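Local coordinates for antifungal protein GAFP-1 (PDB 1XD5) that probably acts as a monomeric mannose-binding lectin of the monocot bulb-type family that defends the orchid Gastrodia elata against fungi, at residues R89-V93 against A105-V110. Numbering follows the deposited sequence.
Sequences RDRNV and ATHTNV. With SO4 (sulfate ion), chain F.
R91 lays its guanidinium beside the other segment, with V110 CG1 over one face, 3.5 Å from R91 CZ. The contact belongs to the beta-prism II fold of monocot mannose-binding lectins: 89-93 runs from the turn after strand 84-87 into the first residue of strand 93-96, and segment 105-110 from the last residue of strand 102-105 into the C-terminal tail. At the end of the sheet one backbone bond continues the pairing, T106 N to V93 O (2.9 Å, 151°), and A105 CA adds a CH...O contact to V93 O (3.1 Å). The tail then bends through H107 (phi/psi 58/44), and the CA atoms of N92 and N109 come within 4.2 Å. The opposing turn is an Asx turn: D90 (chi1 p) accepts N92 N at OD1 (3.1 Å, 161°), and R91 takes phi/psi 76/0. Two threonines, both chi1 p, fill the gap between the backbones. T106 OG1 accepts V93 N (3.1 Å) and donates to T108 OG1 (2.7 Å), which in turn donates a hydrogen bond to R91 O (2.7 Å). T108 N reaches N92 OD1 at 3.2 Å, while V110 N closes on D90 O (2.9 Å, 162°). Inward, V93 touches F23 and L33, and T106 and T108 both touch W41, joining this end of the sheet to the neighbouring one. The R91 side chain (t, t, p) also forms a salt bridge with D35. Its NE donates to T108 O (2.9 Å, 158°), while a sulfate, probably from the crystallisation liquor, receives R91 NH1 at O4 and R91 NH2 at O2, both at 2.8 Å.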
# COMPACT_ATOMS: atom_id res chain seq x y z
N ARG A 89 -5.46 2.99 -12.57
CA ARG A 89 -5.41 2.38 -13.89
C ARG A 89 -4.13 2.74 -14.66
O ARG A 89 -3.80 2.08 -15.64
CB ARG A 89 -6.66 2.75 -14.69
CG ARG A 89 -7.90 1.94 -14.29
CD ARG A 89 -9.18 2.48 -14.87
NE ARG A 89 -10.36 1.71 -14.49
CZ ARG A 89 -10.79 0.63 -15.13
NH1 ARG A 89 -10.15 0.16 -16.19
NH2 ARG A 89 -11.88 0.01 -14.70
N ASP A 90 -3.43 3.79 -14.23
CA ASP A 90 -2.13 4.13 -14.83
C ASP A 90 -0.96 3.45 -14.08
O ASP A 90 0.21 3.79 -14.31
CB ASP A 90 -1.93 5.64 -14.90
CG ASP A 90 -1.68 6.27 -13.52
OD1 ASP A 90 -1.93 5.61 -12.50
OD2 ASP A 90 -1.25 7.44 -13.38
N ARG A 91 -1.30 2.50 -13.20
CA ARG A 91 -0.33 1.70 -12.44
C ARG A 91 0.34 2.42 -11.27
O ARG A 91 1.19 1.83 -10.59
CB ARG A 91 0.74 1.08 -13.37
CG ARG A 91 1.33 -0.22 -12.84
CD ARG A 91 2.49 -0.75 -13.66
NE ARG A 91 3.68 0.09 -13.55
CZ ARG A 91 4.87 -0.23 -14.05
NH1 ARG A 91 5.05 -1.38 -14.69
NH2 ARG A 91 5.88 0.61 -13.91
N ASN A 92 -0.02 3.68 -11.03
CA ASN A 92 0.48 4.40 -9.86
C ASN A 92 -0.30 3.91 -8.65
O ASN A 92 -1.47 3.57 -8.77
CB ASN A 92 0.36 5.93 -10.01
CG ASN A 92 1.49 6.70 -9.28
OD1 ASN A 92 2.34 6.09 -8.64
ND2 ASN A 92 1.50 8.03 -9.41
N VAL A 93 0.37 3.83 -7.50
CA VAL A 93 -0.31 3.50 -6.25
C VAL A 93 -0.17 4.76 -5.43
O VAL A 93 0.94 5.23 -5.21
CB VAL A 93 0.35 2.31 -5.53
CG1 VAL A 93 -0.41 1.97 -4.23
CG2 VAL A 93 0.37 1.08 -6.43
N ALA A 105 2.97 8.40 -3.17
CA ALA A 105 2.85 7.59 -4.38
C ALA A 105 4.05 6.67 -4.53
O ALA A 105 5.14 6.98 -4.03
CB ALA A 105 2.71 8.48 -5.62
N THR A 106 3.86 5.55 -5.21
CA THR A 106 4.97 4.65 -5.54
C THR A 106 5.72 5.17 -6.76
O THR A 106 6.85 4.75 -7.02
CB THR A 106 4.47 3.23 -5.82
OG1 THR A 106 3.38 3.29 -6.76
CG2 THR A 106 3.86 2.60 -4.58
N HIS A 107 5.08 6.09 -7.50
CA HIS A 107 5.61 6.63 -8.75
C HIS A 107 5.86 5.52 -9.75
O HIS A 107 6.90 5.47 -10.42
CB HIS A 107 6.88 7.47 -8.50
CG HIS A 107 6.69 8.52 -7.46
ND1 HIS A 107 5.83 9.58 -7.62
CD2 HIS A 107 7.22 8.65 -6.22
CE1 HIS A 107 5.85 10.33 -6.53
NE2 HIS A 107 6.68 9.79 -5.66
N THR A 108 4.89 4.62 -9.85
CA THR A 108 4.96 3.53 -10.80
C THR A 108 4.05 3.79 -11.98
O THR A 108 3.76 2.88 -12.73
CB THR A 108 4.60 2.18 -10.14
OG1 THR A 108 3.49 2.35 -9.24
CG2 THR A 108 5.75 1.71 -9.26
N ASN A 109 3.61 5.04 -12.13
CA ASN A 109 2.76 5.44 -13.25
C ASN A 109 3.44 5.13 -14.58
O ASN A 109 4.65 5.33 -14.72
CB ASN A 109 2.44 6.93 -13.20
CG ASN A 109 3.68 7.78 -13.03
OD1 ASN A 109 4.41 7.63 -12.04
ND2 ASN A 109 3.95 8.65 -13.99
N VAL A 110 2.67 4.61 -15.52
CA VAL A 110 3.13 4.40 -16.88
C VAL A 110 2.25 5.22 -17.80
O VAL A 110 1.05 5.39 -17.54
CB VAL A 110 3.11 2.90 -17.29
CG1 VAL A 110 4.13 2.12 -16.49
CG2 VAL A 110 1.71 2.29 -17.14
S SO4 F . 8.73 -0.94 -15.68
O1 SO4 F . 9.25 -0.08 -16.72
O2 SO4 F . 8.56 -0.16 -14.46
O3 SO4 F . 9.68 -2.01 -15.41
O4 SO4 F . 7.46 -1.50 -16.12
O HOH W 1 7.03 3.46 -13.77
O HOH W 2 3.47 10.15 -8.97